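Local coordinates for arylesterase (Agrobacterium tumefaciens, PDB 3DCI), which probably hydrolyses ester bonds as a member of the SGNH/GDSL hydrolase family and binds zinc, at residues T111-P116 / E123-G128; F139-K142 / A146-K149; L43-E48 / L210-T215. One frame throughout, in Å; residues are numbered along the deposited sequence. Where two conformers were deposited one is given.

Interaction 1: T111-P116 / E123-G128. With ACY (acetic acid), chain M.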
ATOM      1  N   THR A 111      14.965  17.255   6.914  1.00 27.88           N
ATOM      2  CA  THR A 111      14.324  18.525   6.562  1.00 27.76           C
ATOM      3  C   THR A 111      12.827  18.391   6.269  1.00 27.21           C
ATOM      4  O   THR A 111      12.055  19.272   6.595  1.00 27.72           O
ATOM      5  CB  THR A 111      15.061  19.158   5.349  1.00 28.30           C
ATOM      6  OG1 THR A 111      16.455  19.332   5.688  1.00 28.57           O
ATOM      7  CG2 THR A 111      14.440  20.497   4.954  1.00 27.65           C
ATOM      8  N   ASN A 112      12.425  17.302   5.630  1.00 27.07           N
ATOM      9  CA  ASN A 112      11.007  17.047   5.354  1.00 27.15           C
ATOM     10  C   ASN A 112      10.270  16.366   6.493  1.00 26.92           C
ATOM     11  O   ASN A 112       9.066  16.515   6.606  1.00 26.26           O
ATOM     12  CB  ASN A 112      10.860  16.256   4.072  1.00 26.82           C
ATOM     13  CG  ASN A 112      11.370  17.025   2.902  1.00 26.29           C
ATOM     14  OD1 ASN A 112      11.093  18.213   2.768  1.00 25.79           O
ATOM     15  ND2 ASN A 112      12.163  16.388   2.088  1.00 24.45           N
ATOM     16  N   ASP A 113      11.007  15.659   7.342  1.00 26.82           N
ATOM     17  CA  ASP A 113      10.428  14.981   8.510  1.00 27.69           C
ATOM     18  C   ASP A 113       9.952  15.962   9.556  1.00 26.69           C
ATOM     19  O   ASP A 113       9.122  15.614  10.401  1.00 26.39           O
ATOM     20  CB  ASP A 113      11.449  14.038   9.155  1.00 28.43           C
ATOM     21  CG  ASP A 113      11.997  13.002   8.165  1.00 32.32           C
ATOM     22  OD1 ASP A 113      12.686  13.389   7.194  1.00 36.02           O
ATOM     23  OD2 ASP A 113      11.796  11.806   8.397  1.00 38.94           O
ATOM     24  N   ILE A 114      10.481  17.187   9.500  1.00 26.47           N
ATOM     25  CA  ILE A 114      10.061  18.247  10.418  1.00 26.25           C
ATOM     26  C   ILE A 114       8.953  19.134   9.819  1.00 26.37           C
ATOM     27  O   ILE A 114       8.548  20.108  10.446  1.00 27.38           O
ATOM     28  CB  ILE A 114      11.273  19.085  10.949  1.00 26.24           C
ATOM     29  CG1 ILE A 114      11.973  19.856   9.810  1.00 26.51           C
ATOM     30  CG2 ILE A 114      12.284  18.169  11.669  1.00 26.06           C
ATOM     31  CD1 ILE A 114      12.974  20.918  10.286  1.00 25.32           C
ATOM     32  N   LYS A 115       8.460  18.803   8.624  1.00 26.86           N
ATOM     33  CA  LYS A 115       7.240  19.426   8.114  1.00 27.04           C
ATOM     34  C   LYS A 115       6.098  19.119   9.104  1.00 26.51           C
ATOM     35  O   LYS A 115       6.088  18.062   9.735  1.00 26.08           O
ATOM     36  CB  LYS A 115       6.835  18.896   6.732  1.00 27.64           C
ATOM     37  CG  LYS A 115       7.699  19.271   5.516  1.00 28.83           C
ATOM     38  CD  LYS A 115       7.116  18.618   4.233  1.00 29.85           C
ATOM     39  CE  LYS A 115       7.898  18.992   2.970  1.00 31.80           C
ATOM     40  NZ  LYS A 115       7.499  18.273   1.685  1.00 32.46           N
ATOM     41  N   PRO A 116       5.116  20.028   9.217  1.00 26.13           N
ATOM     42  CA  PRO A 116       3.972  19.758  10.087  1.00 26.63           C
ATOM     43  C   PRO A 116       3.277  18.426   9.838  1.00 26.02           C
ATOM     44  O   PRO A 116       2.858  17.781  10.791  1.00 25.58           O
ATOM     45  CB  PRO A 116       2.991  20.906   9.764  1.00 26.06           C
ATOM     46  CG  PRO A 116       3.876  22.035   9.312  1.00 27.79           C
ATOM     47  CD  PRO A 116       5.023  21.348   8.568  1.00 26.04           C
ATOM     48  N   GLU A 123      11.952  14.475  16.688  1.00 29.21           N
ATOM     49  CA  GLU A 123      11.778  13.081  17.162  1.00 29.65           C
ATOM     50  C   GLU A 123      11.538  12.149  15.992  1.00 28.98           C
ATOM     51  O   GLU A 123      12.135  11.074  15.909  1.00 28.93           O
ATOM     52  CB  GLU A 123      10.596  12.906  18.147  1.00 30.08           C
ATOM     53  CG  GLU A 123      10.848  13.262  19.614  1.00 32.54           C
ATOM     54  CD  GLU A 123      10.668  14.760  19.921  1.00 35.42           C
ATOM     55  OE1 GLU A 123      10.489  15.549  18.958  1.00 36.12           O
ATOM     56  OE2 GLU A 123      10.717  15.142  21.121  1.00 33.79           O
ATOM     57  N   ALA A 124      10.629  12.548  15.105  1.00 28.14           N
ATOM     58  CA  ALA A 124      10.305  11.729  13.948  1.00 27.23           C
ATOM     59  C   ALA A 124      11.516  11.530  13.015  1.00 26.34           C
ATOM     60  O   ALA A 124      11.677  10.457  12.406  1.00 26.23           O
ATOM     61  CB  ALA A 124       9.081  12.336  13.169  1.00 26.85           C
ATOM     62  N   ALA A 125      12.355  12.553  12.891  1.00 25.58           N
ATOM     63  CA  ALA A 125      13.539  12.449  12.054  1.00 25.39           C
ATOM     64  C   ALA A 125      14.558  11.482  12.644  1.00 25.12           C
ATOM     65  O   ALA A 125      15.084  10.647  11.909  1.00 23.28           O
ATOM     66  CB  ALA A 125      14.176  13.802  11.791  1.00 24.68           C
ATOM     67  N   VAL A 126      14.846  11.587  13.940  1.00 25.32           N
ATOM     68  CA  VAL A 126      15.804  10.648  14.557  1.00 26.13           C
ATOM     69  C   VAL A 126      15.286   9.169  14.539  1.00 26.34           C
ATOM     70  O   VAL A 126      16.048   8.256  14.240  1.00 26.10           O
ATOM     71  CB  VAL A 126      16.271  11.087  15.982  1.00 26.31           C
ATOM     72  CG1 VAL A 126      15.187  10.957  16.990  1.00 28.15           C
ATOM     73  CG2 VAL A 126      17.510  10.258  16.419  1.00 26.81           C
ATOM     74  N   SER A 127      14.005   8.959  14.846  1.00 26.25           N
ATOM     75  CA  SER A 127      13.382   7.628  14.755  1.00 26.48           C
ATOM     76  C   SER A 127      13.507   7.046  13.361  1.00 25.66           C
ATOM     77  O   SER A 127      13.792   5.865  13.202  1.00 25.28           O
ATOM     78  CB  SER A 127      11.896   7.685  15.109  1.00 26.26           C
ATOM     79  OG  SER A 127      11.765   8.016  16.466  1.00 32.00           O
ATOM     80  N   GLY A 128      13.266   7.876  12.351  1.00 25.48           N
ATOM     81  CA  GLY A 128      13.338   7.440  10.978  1.00 24.61           C
ATOM     82  C   GLY A 128      14.770   7.128  10.586  1.00 25.33           C
ATOM     83  O   GLY A 128      15.035   6.134   9.916  1.00 23.89           O
TER
HETATM   84  C   ACY M 220      13.312  19.011   0.133  1.00 31.61           C
HETATM   85  O   ACY M 220      13.344  17.857  -0.295  1.00 29.96           O
HETATM   86  OXT ACY M 220      12.588  19.879  -0.392  1.00 33.12           O
HETATM   87  CH3 ACY M 220      14.151  19.415   1.331  1.00 32.23           C
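Asp113 and Ala125 meet side to side, the CB atoms of Asp113 and Ala125 3.8 Å apart, where the loop carrying the Gly-Thr-Asn-Asp block of the SGNH fold packs on helix 122-138. The interface is small and buried. The methyl of Ala125 covers the root of the aspartate. Asp113 OD2 comes no nearer than 4.2 Å to Ala124 O; each of these acceptors has its own donor, Thr75 OG1 for the carboxylate and Tyr77 OH for the carbonyl. Behind this shell the loop folds into a type I beta turn from Asn112 to Lys115, closed by Lys115 N bonding to Asn112 O at 3.1 Å. Asp113 is the second residue of this turn, which sets where its side chain leaves the backbone. Asn112 OD1 accepts a hydrogen bond from Arg170. Asn112 ND2 donates to Arg73 O and to a bound acetic acid molecule, probably from the crystallisation liquor, consistent with the oxyanion-hole asparagine of this family. Thr111 CG2 lies against the ligand methyl CH3 at 3.8 Å, while Asn112 ND2 reaches the ligand atom O at 3.0 Å through an almost straight hydrogen bond, N-H...O angle 178°.

Interaction 2: F139-K142 / A146-K149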
ATOM      1  N   PHE A 139      20.214  -5.443   5.595  1.00 25.03           N
ATOM      2  CA  PHE A 139      19.764  -5.776   4.225  1.00 25.36           C
ATOM      3  C   PHE A 139      20.366  -7.085   3.703  1.00 25.43           C
ATOM      4  O   PHE A 139      21.459  -7.437   4.078  1.00 25.89           O
ATOM      5  CB  PHE A 139      20.128  -4.642   3.287  1.00 25.30           C
ATOM      6  CG  PHE A 139      19.389  -4.645   1.963  1.00 25.01           C
ATOM      7  CD1 PHE A 139      18.098  -4.166   1.884  1.00 25.06           C
ATOM      8  CD2 PHE A 139      20.008  -5.083   0.811  1.00 25.82           C
ATOM      9  CE1 PHE A 139      17.424  -4.123   0.691  1.00 27.89           C
ATOM     10  CE2 PHE A 139      19.352  -5.040  -0.411  1.00 27.36           C
ATOM     11  CZ  PHE A 139      18.042  -4.557  -0.473  1.00 26.12           C
ATOM     12  N   ILE A 140      19.659  -7.794   2.835  1.00 26.35           N
ATOM     13  CA  ILE A 140      20.204  -9.040   2.225  1.00 26.80           C
ATOM     14  C   ILE A 140      21.027  -8.626   1.016  1.00 26.48           C
ATOM     15  O   ILE A 140      20.486  -8.412  -0.070  1.00 27.50           O
ATOM     16  CB  ILE A 140      19.097 -10.046   1.785  1.00 26.99           C
ATOM     17  CG1 ILE A 140      18.165 -10.367   2.963  1.00 28.52           C
ATOM     18  CG2 ILE A 140      19.731 -11.364   1.239  1.00 27.36           C
ATOM     19  CD1 ILE A 140      18.852 -11.093   4.142  1.00 25.18           C
ATOM     20  N   TYR A 141      22.322  -8.459   1.236  1.00 26.54           N
ATOM     21  CA  TYR A 141      23.251  -8.048   0.193  1.00 26.66           C
ATOM     22  C   TYR A 141      23.765  -9.262  -0.603  1.00 26.98           C
ATOM     23  O   TYR A 141      23.761 -10.404  -0.110  1.00 26.47           O
ATOM     24  CB  TYR A 141      24.427  -7.269   0.801  1.00 25.80           C
ATOM     25  CG  TYR A 141      24.050  -5.937   1.463  1.00 24.22           C
ATOM     26  CD1 TYR A 141      23.687  -4.840   0.708  1.00 26.40           C
ATOM     27  CD2 TYR A 141      24.100  -5.782   2.843  1.00 25.01           C
ATOM     28  CE1 TYR A 141      23.366  -3.624   1.306  1.00 26.04           C
ATOM     29  CE2 TYR A 141      23.760  -4.593   3.449  1.00 23.13           C
ATOM     30  CZ  TYR A 141      23.386  -3.520   2.683  1.00 24.23           C
ATOM     31  OH  TYR A 141      23.049  -2.331   3.285  1.00 25.23           O
ATOM     32  N   LYS A 142      24.160  -9.005  -1.847  1.00 27.49           N
ATOM     33  CA  LYS A 142      24.864  -9.978  -2.681  1.00 28.61           C
ATOM     34  C   LYS A 142      26.265  -9.424  -2.913  1.00 28.78           C
ATOM     35  O   LYS A 142      26.423  -8.406  -3.612  1.00 28.45           O
ATOM     36  CB  LYS A 142      24.149 -10.211  -4.027  1.00 29.10           C
ATOM     37  CG  LYS A 142      22.689 -10.639  -3.938  1.00 29.89           C
ATOM     38  CD  LYS A 142      22.115 -10.724  -5.344  1.00 30.14           C
ATOM     39  CE  LYS A 142      20.692 -11.241  -5.349  1.00 31.44           C
ATOM     40  NZ  LYS A 142      20.677 -12.721  -5.229  1.00 31.42           N
ATOM     41  N   ALA A 146      28.920  -8.074   2.119  1.00 30.76           N
ATOM     42  CA  ALA A 146      29.098  -6.687   1.646  1.00 30.56           C
ATOM     43  C   ALA A 146      28.256  -5.647   2.404  1.00 29.74           C
ATOM     44  O   ALA A 146      27.500  -4.899   1.779  1.00 30.63           O
ATOM     45  CB  ALA A 146      28.779  -6.606   0.131  1.00 30.36           C
ATOM     46  N   VAL A 147      28.402  -5.561   3.724  1.00 28.17           N
ATOM     47  CA  VAL A 147      27.619  -4.625   4.518  1.00 27.75           C
ATOM     48  C   VAL A 147      28.332  -3.266   4.460  1.00 27.67           C
ATOM     49  O   VAL A 147      29.473  -3.173   4.830  1.00 27.21           O
ATOM     50  CB  VAL A 147      27.468  -5.058   5.994  1.00 27.83           C
ATOM     51  CG1 VAL A 147      26.620  -4.039   6.800  1.00 28.15           C
ATOM     52  CG2 VAL A 147      26.828  -6.503   6.106  1.00 27.37           C
ATOM     53  N   PRO A 148      27.658  -2.220   3.965  1.00 26.65           N
ATOM     54  CA  PRO A 148      28.337  -0.929   3.889  1.00 27.28           C
ATOM     55  C   PRO A 148      28.492  -0.244   5.250  1.00 26.88           C
ATOM     56  O   PRO A 148      27.708  -0.495   6.155  1.00 24.79           O
ATOM     57  CB  PRO A 148      27.396  -0.078   3.008  1.00 27.62           C
ATOM     58  CG  PRO A 148      26.247  -0.939   2.642  1.00 27.04           C
ATOM     59  CD  PRO A 148      26.282  -2.160   3.469  1.00 26.87           C
ATOM     60  N   LYS A 149      29.457   0.675   5.333  1.00 27.01           N
ATOM     61  CA  LYS A 149      29.532   1.625   6.420  1.00 27.09           C
ATOM     62  C   LYS A 149      28.450   2.678   6.204  1.00 26.38           C
ATOM     63  O   LYS A 149      27.875   2.756   5.118  1.00 25.20           O
ATOM     64  CB  LYS A 149      30.917   2.259   6.471  1.00 27.83           C
ATOM     65  CG  LYS A 149      31.978   1.282   6.967  1.00 29.75           C
ATOM     66  CD  LYS A 149      33.372   1.741   6.608  1.00 30.84           C
ATOM     67  CE  LYS A 149      34.421   0.711   7.041  1.00 33.97           C
ATOM     68  NZ  LYS A 149      34.308   0.414   8.521  1.00 38.73           N
TER
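Tyr141 and Ala146 bring two irregular strips of one loop together, their CA atoms 6.2 Å apart, with three residues between the segments and no regular strand pairing. One aromatic ring carries nearly the whole contact. With CG beside the backbone N and anti to the carbonyl carbon (chi1 -64°), the Tyr141 ring reaches over to the returning chain and runs along Ala146, Val147 and Pro148 in turn. The backbone carbonyl of Ala146 sits over one face, its O 3.6 Å from Tyr141 CG and displaced toward the rim. Phe139 CB lies against the opposite face, 3.5 Å above the Tyr141 ring plane, so the ring is sandwiched between its own strip and the partner. Further out, Tyr141 CE2 meets Val147 CA at 4.0 Å, and one methyl of that valine, CG2, stands 4.3 Å from Tyr141 CD2.

At the phenol end Pro148 approaches from the opposite direction and at an oblique angle to the ring. Its CD packs closely, 3.3 Å from Tyr141 CZ and 3.2 Å from Tyr141 OH. The hydroxyl is satisfied by a hydrogen bond to Val136 O near the end of helix 122-138, which ties the phenol to the helix its own strip has just left.

The contact thus closes the helix-to-strand connection of the beta-alpha-beta crossover 104-108, 122-138, 149-154: Tyr141 and Phe139 lean on Leu96 of helix 88-99, Pro148 packs on Val105 of strand 104-108, and Lys149 enters strand 149-154 by backbone bonds to Asp103 and Val105.

Interaction 3: L43-E48 / L210-T215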
ATOM      1  N   LEU A  43      14.665  24.779  -9.733  1.00 29.38           N
ATOM      2  CA  LEU A  43      15.362  24.007 -10.759  1.00 29.08           C
ATOM      3  C   LEU A  43      16.698  23.486 -10.247  1.00 28.58           C
ATOM      4  O   LEU A  43      17.240  23.992  -9.263  1.00 28.00           O
ATOM      5  CB  LEU A  43      15.566  24.854 -12.013  1.00 29.29           C
ATOM      6  CG  LEU A  43      14.296  25.342 -12.704  1.00 29.61           C
ATOM      7  CD1 LEU A  43      14.626  25.952 -14.064  1.00 30.99           C
ATOM      8  CD2 LEU A  43      13.339  24.214 -12.867  1.00 31.75           C
ATOM      9  N   ARG A  44      17.234  22.468 -10.917  1.00 28.10           N
ATOM     10  CA  ARG A  44      18.443  21.800 -10.423  1.00 27.18           C
ATOM     11  C   ARG A  44      19.727  22.639 -10.570  1.00 27.37           C
ATOM     12  O   ARG A  44      19.951  23.282 -11.606  1.00 26.89           O
ATOM     13  CB  ARG A  44      18.607  20.455 -11.137  1.00 27.46           C
ATOM     14  CG  ARG A  44      19.319  19.446 -10.324  1.00 25.49           C
ATOM     15  CD  ARG A  44      19.360  18.119 -11.006  1.00 25.98           C
ATOM     16  NE  ARG A  44      19.944  17.125 -10.121  1.00 24.13           N
ATOM     17  CZ  ARG A  44      20.189  15.865 -10.443  1.00 23.29           C
ATOM     18  NH1 ARG A  44      19.917  15.414 -11.646  1.00 23.79           N
ATOM     19  NH2 ARG A  44      20.753  15.067  -9.541  1.00 23.97           N
ATOM     20  N   HIS A  45      20.573  22.638  -9.539  1.00 27.27           N
ATOM     21  CA  HIS A  45      21.901  23.256  -9.645  1.00 28.01           C
ATOM     22  C   HIS A  45      22.698  22.538 -10.702  1.00 28.56           C
ATOM     23  O   HIS A  45      22.540  21.330 -10.860  1.00 28.83           O
ATOM     24  CB  HIS A  45      22.711  23.119  -8.353  1.00 27.58           C
ATOM     25  CG  HIS A  45      22.177  23.910  -7.209  1.00 27.38           C
ATOM     26  ND1 HIS A  45      21.859  25.248  -7.310  1.00 28.78           N
ATOM     27  CD2 HIS A  45      21.944  23.561  -5.926  1.00 28.30           C
ATOM     28  CE1 HIS A  45      21.427  25.680  -6.139  1.00 29.80           C
ATOM     29  NE2 HIS A  45      21.468  24.675  -5.282  1.00 28.03           N
ATOM     30  N   PRO A  46      23.612  23.248 -11.366  1.00 29.57           N
ATOM     31  CA  PRO A  46      24.574  22.627 -12.285  1.00 30.03           C
ATOM     32  C   PRO A  46      25.300  21.448 -11.612  1.00 30.02           C
ATOM     33  O   PRO A  46      25.602  21.510 -10.413  1.00 29.29           O
ATOM     34  CB  PRO A  46      25.587  23.738 -12.547  1.00 29.77           C
ATOM     35  CG  PRO A  46      24.912  24.997 -12.223  1.00 30.70           C
ATOM     36  CD  PRO A  46      23.825  24.702 -11.233  1.00 30.36           C
ATOM     37  N   VAL A  47      25.606  20.409 -12.374  1.00 30.83           N
ATOM     38  CA  VAL A  47      26.162  19.181 -11.783  1.00 31.60           C
ATOM     39  C   VAL A  47      27.443  19.461 -10.982  1.00 31.85           C
ATOM     40  O   VAL A  47      27.655  18.872  -9.925  1.00 30.54           O
ATOM     41  CB  VAL A  47      26.392  18.071 -12.852  1.00 31.73           C
ATOM     42  CG1 VAL A  47      27.439  18.493 -13.881  1.00 32.83           C
ATOM     43  CG2 VAL A  47      26.780  16.782 -12.186  1.00 31.63           C
ATOM     44  N   GLU A  48      28.244  20.401 -11.494  1.00 32.54           N
ATOM     45  CA  GLU A  48      29.496  20.855 -10.870  0.50 32.92           C
ATOM     46  C   GLU A  48      29.339  21.332  -9.430  1.00 33.04           C
ATOM     47  O   GLU A  48      30.317  21.390  -8.683  1.00 33.64           O
ATOM     48  CB  GLU A  48      30.125  21.999 -11.691  0.50 33.22           C
ATOM     49  CG  GLU A  48      29.242  23.257 -11.838  0.50 33.39           C
ATOM     50  CD  GLU A  48      29.992  24.472 -12.352  0.50 34.25           C
ATOM     51  OE1 GLU A  48      31.250  24.434 -12.447  0.50 36.65           O
ATOM     52  OE2 GLU A  48      29.313  25.485 -12.669  0.50 36.51           O
ATOM     53  N   LEU A 210      19.363  25.170  -0.311  1.00 29.86           N
ATOM     54  CA  LEU A 210      20.757  25.622  -0.376  1.00 29.81           C
ATOM     55  C   LEU A 210      21.116  26.222  -1.739  1.00 29.44           C
ATOM     56  O   LEU A 210      20.758  25.668  -2.780  1.00 28.49           O
ATOM     57  CB  LEU A 210      21.695  24.446  -0.089  1.00 29.35           C
ATOM     58  CG  LEU A 210      21.499  23.728   1.234  1.00 30.02           C
ATOM     59  CD1 LEU A 210      22.284  22.407   1.229  1.00 31.81           C
ATOM     60  CD2 LEU A 210      21.940  24.651   2.355  1.00 30.76           C
ATOM     61  N   ASP A 211      21.821  27.352  -1.740  1.00 29.88           N
ATOM     62  CA  ASP A 211      22.342  27.878  -2.990  1.00 30.07           C
ATOM     63  C   ASP A 211      23.497  26.979  -3.487  1.00 29.95           C
ATOM     64  O   ASP A 211      23.887  26.023  -2.800  1.00 29.50           O
ATOM     65  CB  ASP A 211      22.695  29.371  -2.893  1.00 30.97           C
ATOM     66  CG  ASP A 211      23.825  29.682  -1.938  1.00 32.78           C
ATOM     67  OD1 ASP A 211      24.597  28.789  -1.542  1.00 33.15           O
ATOM     68  OD2 ASP A 211      23.950  30.881  -1.612  1.00 38.01           O
ATOM     69  N   ALA A 212      24.003  27.257  -4.687  1.00 29.52           N
ATOM     70  CA  ALA A 212      25.025  26.401  -5.320  1.00 30.01           C
ATOM     71  C   ALA A 212      26.304  26.321  -4.490  1.00 29.65           C
ATOM     72  O   ALA A 212      26.893  25.244  -4.355  1.00 29.46           O
ATOM     73  CB  ALA A 212      25.357  26.921  -6.751  1.00 30.08           C
ATOM     74  N   SER A 213      26.715  27.472  -3.948  1.00 29.25           N
ATOM     75  CA  SER A 213      27.917  27.587  -3.135  1.00 29.34           C
ATOM     76  C   SER A 213      27.883  26.740  -1.888  1.00 28.79           C
ATOM     77  O   SER A 213      28.855  26.055  -1.565  1.00 28.25           O
ATOM     78  CB  SER A 213      28.099  29.032  -2.675  1.00 29.66           C
ATOM     79  OG  SER A 213      28.134  29.896  -3.778  1.00 31.60           O
ATOM     80  N   ALA A 214      26.762  26.821  -1.175  1.00 28.27           N
ATOM     81  CA  ALA A 214      26.582  26.092   0.066  1.00 27.93           C
ATOM     82  C   ALA A 214      26.487  24.590  -0.232  1.00 27.78           C
ATOM     83  O   ALA A 214      26.953  23.752   0.557  1.00 26.36           O
ATOM     84  CB  ALA A 214      25.326  26.577   0.746  1.00 28.75           C
ATOM     85  N   THR A 215      25.877  24.260  -1.373  1.00 27.21           N
ATOM     86  CA  THR A 215      25.757  22.887  -1.795  1.00 26.70           C
ATOM     87  C   THR A 215      27.146  22.276  -2.070  1.00 26.64           C
ATOM     88  O   THR A 215      27.476  21.185  -1.566  1.00 25.91           O
ATOM     89  CB  THR A 215      24.775  22.728  -2.989  1.00 26.80           C
ATOM     90  OG1 THR A 215      23.516  23.334  -2.644  1.00 27.20           O
ATOM     91  CG2 THR A 215      24.504  21.224  -3.266  1.00 27.45           C
TER
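His45 presents two different surfaces to the start of helix 212-229: the edge of its imidazole goes to Leu210 and one face goes to Ala212. This is the N-terminal end of the last helix of the SGNH fold, capped by Asp211, and it is met by the loop leading from helix 32-35 to helix 51-59. A chi1 of -68° swings the imidazole out of the loop and onto the helix start.

At the edge, His45 NE2 donates to Leu210 O at 2.8 Å. The oxygen lies almost in the imidazole plane and the hydrogen bond is moderately bent, N-H...O angle 152°; seen from the carbonyl, the donor is tilted somewhat out of its plane. Using NE2 as a donor fixes the rotation of the ring and gives the carbonyl, at the last residue but one before the helix, a partner from a distant part of the chain. Over the face, Ala212 CA makes a CH-pi contact, 3.9 Å from the centroid of the His45 ring and only 13° off its normal, so the CA of the first helical residue sits nearly over the centre of the imidazole.

Thr215, one turn into the helix, crosses the histidine obliquely, its OG1 3.6 Å from His45 NE2. That hydroxyl is committed to its own helix: it donates to Asp211 O from above the carbonyl plane, and the same oxygen also accepts from Thr215 N, so two donors from one residue grip a single carbonyl. The carboxylate of the same aspartate makes the capping bond, and Asp211 OD1 receives Ala214 N at 2.9 Å, met nearly along its C-O axis.

The bound acetic acid molecule gives the reference point. Besides Asn112 of interaction 1 it is hydrogen-bonded to Ser32 N, Gly72 N and His209 NE2, and Ser32, His209 and Asp206 are arranged like a Ser-His-Asp triad, probably the catalytic one. The second segment of interaction 3 begins at Leu210, directly after that histidine; the centre of interaction 3 is 24 Å from that of interaction 1, with nearest atoms about 8 Å apart. Interaction 2 is remote, its centre 26 Å from interaction 1 and 31 Å from interaction 3, across the chain's centre from the latter; its Pro148 side chain is about 11 Å from that of zinc-binding His192. Interactions 2 and 3 both touch the same neighbouring subunit.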